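Local coordinates for periplasmic cell division protein (SufI) (PDB 6SYY) that binds four copper ions and probably works as a multicopper oxidase, a laccase-like oxidoreductase of a hyperthermophilic bacterium, at residues V276-L284 with A472-T480. Numbering follows the deposited sequence.
Sequences VIGVEGGLL and ATDLGWKDT
Glu280 and Lys478 form a salt bridge, with Glu280 OE2 2.5 Å from Lys478 NZ. The ammonium comes in on the syn side of OE2. Lys478 also donates to the carbonyl of Thr473 (NZ to O 2.8 Å), which ties its own loop together, and it has a second anionic partner in Glu299. The lysine chain folds back at chi2 (-81°) and chi3 (-68°), which brings NZ between Glu280 and Thr473. Glu280 OE1 accepts two backbone N-H groups on its anti side: Asp479 N at 3.1 Å, and Thr480 N at 3.3 Å from further out of the carboxylate plane. With an alanine here the carboxylate is gone, and the N-H groups of Asp479 and Thr480 would probably lose their acceptor, while Lys478 would keep Thr473 and Glu299. Gly281 N donates to Trp477 O at 2.7 Å. A water links Trp477 N to Gly282 O, the latter weakly. Beyond the polar end, Val279 CG2 lies 3.2 Å from Trp477 O, and Leu284 CD2 packs on Leu475 CB and Gly476. Val276 CG2 meets Ala472 CB at the far end. The type I turn of a beta hairpin in one cupredoxin-like domain thus holds a loop of another. That loop's last residue, Asp479, lies beside the trinuclear copper site: Asp479 OD1 hydrogen-bonds to His120 and Asp479 O to His454, both copper ligands.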
loop_
_atom_site.group_PDB
_atom_site.type_symbol
_atom_site.label_atom_id
_atom_site.label_comp_id
_atom_site.label_asym_id
_atom_site.label_seq_id
_atom_site.Cartn_x
_atom_site.Cartn_y
_atom_site.Cartn_z
ATOM N N VAL A 276 -5.994 -15.168 4.228
ATOM C CA VAL A 276 -4.890 -14.219 4.154
ATOM C C VAL A 276 -3.603 -15.016 4.015
ATOM O O VAL A 276 -3.307 -15.887 4.841
ATOM C CB VAL A 276 -4.848 -13.317 5.393
ATOM C CG1 VAL A 276 -3.641 -12.386 5.332
ATOM C CG2 VAL A 276 -6.134 -12.528 5.519
ATOM N N ILE A 277 -2.838 -14.737 2.966
ATOM C CA ILE A 277 -1.548 -15.389 2.796
ATOM C C ILE A 277 -0.376 -14.421 2.855
ATOM O O ILE A 277 0.762 -14.867 3.077
ATOM C CB ILE A 277 -1.497 -16.207 1.489
ATOM C CG1 ILE A 277 -1.695 -15.297 0.273
ATOM C CG2 ILE A 277 -2.518 -17.342 1.534
ATOM C CD1 ILE A 277 -1.196 -15.901 -1.028
ATOM N N GLY A 278 -0.597 -13.121 2.695
ATOM C CA GLY A 278 0.509 -12.184 2.706
ATOM C C GLY A 278 0.058 -10.800 3.102
ATOM O O GLY A 278 -1.122 -10.448 2.990
ATOM N N VAL A 279 1.022 -10.016 3.582
ATOM C CA VAL A 279 0.802 -8.615 3.917
ATOM C C VAL A 279 1.876 -7.785 3.224
ATOM O O VAL A 279 2.547 -8.271 2.307
ATOM C CB VAL A 279 0.803 -8.396 5.442
ATOM C CG1 VAL A 279 -0.432 -9.035 6.069
ATOM C CG2 VAL A 279 2.058 -8.982 6.054
ATOM N N GLU A 280 2.053 -6.533 3.659
ATOM C CA GLU A 280 2.941 -5.618 2.947
ATOM C C GLU A 280 4.351 -6.183 2.821
ATOM O O GLU A 280 4.995 -6.035 1.774
ATOM C CB GLU A 280 2.986 -4.263 3.653
ATOM C CG GLU A 280 1.636 -3.622 3.858
ATOM C CD GLU A 280 0.997 -4.049 5.154
ATOM O OE1 GLU A 280 1.556 -3.722 6.223
ATOM O OE2 GLU A 280 -0.052 -4.723 5.106
ATOM N N GLY A 281 4.845 -6.833 3.870
ATOM C CA GLY A 281 6.197 -7.355 3.863
ATOM C C GLY A 281 6.307 -8.797 3.416
ATOM O O GLY A 281 7.286 -9.475 3.742
ATOM N N GLY A 282 5.318 -9.286 2.682
ATOM C CA GLY A 282 5.411 -10.587 2.062
ATOM C C GLY A 282 4.513 -11.629 2.701
ATOM O O GLY A 282 3.525 -11.326 3.377
ATOM N N LEU A 283 4.881 -12.890 2.478
ATOM C CA LEU A 283 4.026 -14.010 2.846
ATOM C C LEU A 283 4.021 -14.223 4.352
ATOM O O LEU A 283 5.039 -14.038 5.022
ATOM C CB LEU A 283 4.497 -15.287 2.147
ATOM C CG LEU A 283 4.367 -15.338 0.622
ATOM C CD1 LEU A 283 5.298 -16.389 0.033
ATOM C CD2 LEU A 283 2.924 -15.604 0.203
ATOM N N LEU A 284 2.862 -14.618 4.880
ATOM C CA LEU A 284 2.791 -15.126 6.241
ATOM C C LEU A 284 3.428 -16.514 6.312
ATOM O O LEU A 284 3.826 -17.099 5.302
ATOM C CB LEU A 284 1.342 -15.192 6.723
ATOM C CG LEU A 284 0.563 -13.881 6.716
ATOM C CD1 LEU A 284 -0.844 -14.105 7.223
ATOM C CD2 LEU A 284 1.268 -12.844 7.560
ATOM N N ALA A 472 -5.795 -11.113 11.476
ATOM C CA ALA A 472 -4.975 -11.842 10.513
ATOM C C ALA A 472 -4.137 -10.886 9.681
ATOM O O ALA A 472 -2.974 -11.167 9.371
ATOM C CB ALA A 472 -5.857 -12.699 9.607
ATOM N N THR A 473 -4.708 -9.735 9.332
ATOM C CA THR A 473 -3.991 -8.723 8.572
ATOM C C THR A 473 -2.923 -8.009 9.393
ATOM O O THR A 473 -2.147 -7.239 8.820
ATOM C CB THR A 473 -4.981 -7.704 8.009
ATOM O OG1 THR A 473 -5.756 -7.143 9.078
ATOM C CG2 THR A 473 -5.913 -8.376 7.012
ATOM N N ASP A 474 -2.863 -8.238 10.706
ATOM C CA ASP A 474 -1.812 -7.671 11.546
ATOM C C ASP A 474 -0.568 -8.544 11.617
ATOM O O ASP A 474 0.434 -8.118 12.202
ATOM C CB ASP A 474 -2.320 -7.443 12.977
ATOM C CG ASP A 474 -3.261 -6.263 13.091
ATOM O OD1 ASP A 474 -3.075 -5.278 12.347
ATOM O OD2 ASP A 474 -4.176 -6.316 13.942
ATOM N N LEU A 475 -0.607 -9.744 11.051
ATOM C CA LEU A 475 0.469 -10.705 11.214
ATOM C C LEU A 475 1.579 -10.461 10.196
ATOM O O LEU A 475 1.477 -9.611 9.309
ATOM C CB LEU A 475 -0.071 -12.130 11.086
ATOM C CG LEU A 475 -1.214 -12.468 12.043
ATOM C CD1 LEU A 475 -1.761 -13.856 11.771
ATOM C CD2 LEU A 475 -0.753 -12.349 13.490
ATOM N N GLY A 476 2.657 -11.225 10.338
ATOM C CA GLY A 476 3.742 -11.161 9.385
ATOM C C GLY A 476 4.538 -9.869 9.461
ATOM O O GLY A 476 4.506 -9.128 10.448
ATOM N N TRP A 477 5.280 -9.617 8.384
ATOM C CA TRP A 477 6.092 -8.412 8.244
ATOM C C TRP A 477 5.210 -7.306 7.675
ATOM O O TRP A 477 4.756 -7.394 6.532
ATOM C CB TRP A 477 7.293 -8.669 7.338
ATOM C CG TRP A 477 8.357 -9.561 7.928
ATOM C CD1 TRP A 477 8.625 -10.858 7.588
ATOM C CD2 TRP A 477 9.305 -9.211 8.949
ATOM N NE1 TRP A 477 9.676 -11.338 8.337
ATOM C CE2 TRP A 477 10.109 -10.347 9.179
ATOM C CE3 TRP A 477 9.550 -8.049 9.688
ATOM C CZ2 TRP A 477 11.141 -10.353 10.122
ATOM C CZ3 TRP A 477 10.574 -8.060 10.627
ATOM C CH2 TRP A 477 11.355 -9.203 10.834
ATOM N N LYS A 478 4.961 -6.272 8.471
ATOM C CA LYS A 478 4.109 -5.163 8.074
ATOM C C LYS A 478 4.952 -3.917 7.839
ATOM O O LYS A 478 6.087 -3.821 8.309
ATOM C CB LYS A 478 3.056 -4.885 9.153
ATOM C CG LYS A 478 2.170 -6.074 9.478
ATOM C CD LYS A 478 1.051 -6.215 8.463
ATOM C CE LYS A 478 0.065 -5.069 8.592
ATOM N NZ LYS A 478 -0.917 -5.063 7.475
ATOM N N ASP A 479 4.391 -2.954 7.092
ATOM C CA ASP A 479 4.942 -1.603 7.077
ATOM C C ASP A 479 3.897 -0.519 7.317
ATOM O O ASP A 479 4.265 0.659 7.395
ATOM C CB ASP A 479 5.711 -1.316 5.769
ATOM C CG ASP A 479 4.833 -1.345 4.531
ATOM O OD1 ASP A 479 3.769 -0.689 4.506
ATOM O OD2 ASP A 479 5.240 -2.004 3.553
ATOM N N THR A 480 2.620 -0.878 7.459
ATOM C CA THR A 480 1.553 0.069 7.777
ATOM C C THR A 480 0.596 -0.591 8.761
ATOM O O THR A 480 -0.012 -1.615 8.433
ATOM C CB THR A 480 0.798 0.498 6.512
ATOM O OG1 THR A 480 1.723 0.996 5.533
ATOM C CG2 THR A 480 -0.223 1.575 6.843
HETATM O O HOH W 1 4.500 -11.368 6.151
#